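Local coordinates for protein ywnA (Bacillus subtilis subsp. subtilis, PDB 1XD7) that probably binds DNA through a winged helix-turn-helix domain and regulates transcription as a member of the Rrf2 family, at residues 50-54 against 63-67; 68-74 against 122-128. The contacts are given in a common frame with arbitrary orientation. Numbering follows the deposited sequence.

Interaction 1: 50-54 against 63-67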
# COMPACT_ATOMS: atom_id res chain seq x y z
N ALA A 50 19.38 11.26 -0.85
CA ALA A 50 19.33 10.33 0.27
C ALA A 50 20.70 9.67 0.41
O ALA A 50 20.85 8.65 1.07
CB ALA A 50 18.27 9.28 0.02
N ASP A 51 21.69 10.28 -0.22
CA ASP A 51 23.06 9.78 -0.23
C ASP A 51 23.18 8.29 -0.48
O ASP A 51 24.04 7.62 0.07
CB ASP A 51 23.78 10.14 1.06
CG ASP A 51 24.78 11.26 0.86
OD1 ASP A 51 24.39 12.30 0.28
OD2 ASP A 51 25.96 11.11 1.27
N ILE A 52 22.29 7.76 -1.32
CA ILE A 52 22.36 6.36 -1.67
C ILE A 52 23.31 6.28 -2.86
O ILE A 52 24.00 5.28 -3.06
CB ILE A 52 21.01 5.81 -2.09
CG1 ILE A 52 20.10 5.71 -0.87
CG2 ILE A 52 21.20 4.46 -2.76
CD1 ILE A 52 18.75 5.09 -1.16
N LEU A 53 23.33 7.35 -3.64
CA LEU A 53 24.16 7.42 -4.81
C LEU A 53 25.06 8.60 -4.72
O LEU A 53 24.63 9.69 -4.34
CB LEU A 53 23.34 7.56 -6.07
CG LEU A 53 22.59 6.32 -6.51
CD1 LEU A 53 21.73 6.69 -7.69
CD2 LEU A 53 23.57 5.21 -6.86
N THR A 54 26.32 8.37 -5.07
CA THR A 54 27.30 9.43 -5.09
C THR A 54 27.46 9.69 -6.57
O THR A 54 27.18 8.82 -7.39
CB THR A 54 28.64 8.98 -4.50
OG1 THR A 54 29.53 10.10 -4.45
CG2 THR A 54 29.27 7.89 -5.36
N SER A 63 26.98 6.39 -9.03
CA SER A 63 27.23 5.07 -8.51
C SER A 63 26.85 4.92 -7.05
O SER A 63 26.67 5.90 -6.33
CB SER A 63 28.70 4.72 -8.73
OG SER A 63 29.50 5.86 -8.49
N LEU A 64 26.74 3.67 -6.62
CA LEU A 64 26.36 3.36 -5.24
C LEU A 64 27.35 3.93 -4.25
O LEU A 64 28.55 3.79 -4.42
CB LEU A 64 26.28 1.85 -5.04
CG LEU A 64 25.39 1.09 -6.02
CD1 LEU A 64 25.13 -0.33 -5.50
CD2 LEU A 64 24.08 1.84 -6.19
N LYS A 65 26.82 4.56 -3.21
CA LYS A 65 27.69 5.12 -2.19
C LYS A 65 28.14 3.94 -1.35
O LYS A 65 29.22 3.96 -0.78
CB LYS A 65 26.94 6.12 -1.32
CG LYS A 65 27.85 6.91 -0.38
CD LYS A 65 27.07 7.99 0.36
CE LYS A 65 28.00 9.01 1.02
NZ LYS A 65 28.76 9.79 0.00
N LYS A 66 27.29 2.92 -1.28
CA LYS A 66 27.63 1.74 -0.51
C LYS A 66 27.34 0.45 -1.25
O LYS A 66 26.78 0.45 -2.34
CB LYS A 66 26.88 1.71 0.83
CG LYS A 66 25.38 1.92 0.73
CD LYS A 66 24.60 1.42 1.96
CE LYS A 66 25.29 1.75 3.27
NZ LYS A 66 25.77 3.15 3.33
N ASP A 67 27.73 -0.65 -0.63
CA ASP A 67 27.54 -1.96 -1.19
C ASP A 67 26.08 -2.40 -1.15
O ASP A 67 25.38 -2.22 -0.15
CB ASP A 67 28.39 -2.95 -0.42
CG ASP A 67 28.33 -4.32 -1.00
OD1 ASP A 67 27.24 -4.94 -0.97
OD2 ASP A 67 29.37 -4.78 -1.51
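K65 runs its long aliphatic chain along the carbonyls of D51 and I52, just before strand 53-54, and its amine NZ ends 3.3 Å from D51 OD2 in a salt bridge. A flexible lysine suits this place, since its methylenes cover the backbone while the charged end reaches D51 at the exposed edge. D51, with positive phi, is the C' residue of the Schellman motif that ends helix 37-49. Two backbone bonds, T54 N to S63 O (2.8 Å) and S63 N to T54 O (2.9 Å), make the antiparallel hydrogen-bonded pair; K65 N to I52 O (2.9 Å) extends the ladder just beyond the strands. T54 and S63, small and polar, share one face, with T54 CG2 3.7 Å from S63 OG. L53 and L64 form the non-hydrogen-bonded pair: their CB bonds diverge, yet L53 CD2 meets L64 CD2 at 3.5 Å, and these branched apolar residues suit the L15 and I18 surface of helix 7-19. A short hairpin directly following the second helix of the predicted helix-turn-helix is the wing of a winged-helix domain.

Interaction 2: 68-74 against 122-128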
# COMPACT_ATOMS: atom_id res chain seq x y z
N PRO A 68 25.60 -3.01 -2.25
CA PRO A 68 24.25 -3.53 -2.46
C PRO A 68 23.70 -4.37 -1.32
O PRO A 68 22.48 -4.53 -1.17
CB PRO A 68 24.41 -4.37 -3.72
CG PRO A 68 25.46 -3.64 -4.47
CD PRO A 68 26.45 -3.27 -3.42
N ALA A 69 24.60 -4.93 -0.53
CA ALA A 69 24.20 -5.77 0.58
C ALA A 69 23.87 -4.89 1.77
O ALA A 69 23.28 -5.34 2.74
CB ALA A 69 25.32 -6.75 0.93
N ASP A 70 24.26 -3.63 1.68
CA ASP A 70 24.01 -2.68 2.74
C ASP A 70 22.94 -1.68 2.33
O ASP A 70 22.88 -0.58 2.89
CB ASP A 70 25.29 -1.93 3.07
CG ASP A 70 26.43 -2.85 3.43
OD1 ASP A 70 27.59 -2.40 3.37
OD2 ASP A 70 26.15 -4.03 3.76
N ILE A 71 22.12 -2.04 1.36
CA ILE A 71 21.08 -1.13 0.90
C ILE A 71 19.74 -1.80 1.00
O ILE A 71 19.41 -2.64 0.17
CB ILE A 71 21.29 -0.71 -0.55
CG1 ILE A 71 22.74 -0.24 -0.75
CG2 ILE A 71 20.33 0.42 -0.89
CD1 ILE A 71 23.06 0.19 -2.17
N SER A 72 18.97 -1.43 2.01
CA SER A 72 17.67 -2.04 2.21
C SER A 72 16.64 -1.44 1.28
O SER A 72 16.75 -0.28 0.91
CB SER A 72 17.23 -1.84 3.66
OG SER A 72 17.11 -0.45 3.93
N LEU A 73 15.64 -2.22 0.92
CA LEU A 73 14.60 -1.69 0.06
C LEU A 73 13.88 -0.57 0.81
O LEU A 73 13.56 0.47 0.25
CB LEU A 73 13.64 -2.80 -0.36
CG LEU A 73 14.32 -3.92 -1.17
CD1 LEU A 73 13.28 -4.65 -2.01
CD2 LEU A 73 15.36 -3.33 -2.10
N LEU A 74 13.65 -0.77 2.10
CA LEU A 74 13.00 0.25 2.91
C LEU A 74 13.80 1.54 2.76
O LEU A 74 13.24 2.62 2.56
CB LEU A 74 12.94 -0.21 4.38
CG LEU A 74 12.36 0.69 5.49
CD1 LEU A 74 13.39 1.71 5.89
CD2 LEU A 74 11.07 1.34 5.04
N LEU A 122 10.37 -4.52 3.84
CA LEU A 122 11.28 -3.72 3.02
C LEU A 122 12.63 -3.54 3.65
O LEU A 122 13.60 -3.24 2.96
CB LEU A 122 10.69 -2.33 2.78
CG LEU A 122 9.43 -2.29 1.95
CD1 LEU A 122 8.92 -0.86 1.96
CD2 LEU A 122 9.70 -2.76 0.54
N ALA A 123 12.71 -3.69 4.96
CA ALA A 123 13.98 -3.53 5.63
C ALA A 123 14.67 -4.88 5.75
O ALA A 123 15.84 -4.96 6.11
CB ALA A 123 13.77 -2.92 7.01
N SER A 124 13.94 -5.94 5.45
CA SER A 124 14.51 -7.27 5.53
C SER A 124 15.35 -7.58 4.28
O SER A 124 16.45 -8.13 4.38
CB SER A 124 13.41 -8.31 5.68
OG SER A 124 12.59 -8.37 4.53
N LYS A 125 14.83 -7.21 3.11
CA LYS A 125 15.53 -7.45 1.86
C LYS A 125 16.60 -6.39 1.62
O LYS A 125 16.60 -5.34 2.26
CB LYS A 125 14.55 -7.43 0.70
CG LYS A 125 13.26 -8.16 0.98
CD LYS A 125 13.52 -9.57 1.46
CE LYS A 125 12.21 -10.23 1.83
NZ LYS A 125 11.25 -10.15 0.70
N SER A 126 17.51 -6.70 0.71
CA SER A 126 18.60 -5.80 0.34
C SER A 126 18.60 -5.68 -1.18
O SER A 126 17.91 -6.41 -1.87
CB SER A 126 19.94 -6.39 0.78
OG SER A 126 20.30 -7.49 -0.04
N LEU A 127 19.38 -4.75 -1.69
CA LEU A 127 19.47 -4.58 -3.12
C LEU A 127 20.05 -5.89 -3.66
O LEU A 127 19.55 -6.47 -4.63
CB LEU A 127 20.41 -3.43 -3.45
CG LEU A 127 20.24 -2.78 -4.84
CD1 LEU A 127 21.56 -2.19 -5.26
CD2 LEU A 127 19.73 -3.80 -5.85
N LYS A 128 21.10 -6.37 -3.00
CA LYS A 128 21.75 -7.61 -3.38
C LYS A 128 20.73 -8.71 -3.42
O LYS A 128 20.66 -9.49 -4.37
CB LYS A 128 22.85 -7.98 -2.39
CG LYS A 128 23.53 -9.31 -2.73
CD LYS A 128 24.81 -9.51 -1.92
CE LYS A 128 25.54 -10.79 -2.31
NZ LYS A 128 26.84 -10.92 -1.58
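Two irregular connections run side by side here, each leading into a helix, and apolar side chains of each fill hollows in the other. L127 fits the hollow beside P68 and I71: its CD1 lies 3.9 Å from P68 CB, and its CB 4.1 Å from I71 CB. The compact proline ring and the branched isoleucine make a snug apolar wall for it. Further along, L73 projects toward the bend at 122-126, with its CB 4.0 Å from L122 CD2 and its CG 4.0 Å from K125 CB. L74 sits against the start of that bend, its CB 3.5 Å from L122 CB and 3.9 Å from A123 CB; the small methyl of A123 allows this close approach. L73 meets T110 and L122 meets V114, both of the second subunit. S72 and S126 are N-caps: S72 OG bonds to the backbone N of E75, S126 OG to the D129 carboxylate (OD2). Three main-chain bonds join the segments: K128 N to P68 O (2.9 Å), L127 N to I71 O (2.8 Å) and L74 N to L122 O (2.6 Å). These directional bonds fix the alignment, while leucine, isoleucine and proline surfaces exclude water.

Overall arrangement
Interaction 1 comes first along the chain; the centres are about 13 Å apart, in the same winged-helix domain. The first pairs neighbouring strands of the wing; the second brings the chain after the wing together with the connection from helix 98-122 to helix 127-130. They touch directly: L64 CD1 lies 4.0 Å from both I71 CD1 and L127 CD1, and K66 CD is 3.7 Å from I71 CG1. Helix 7-19 is their shared backing, receiving L53 and L64 from the wing and L73, L122 and L127 from interaction 2. Through I71 and L127 the wing touches interaction 2, which also meets helix 98-122 of the second subunit, so the presumed DNA-binding domain adjoins the dimer contact.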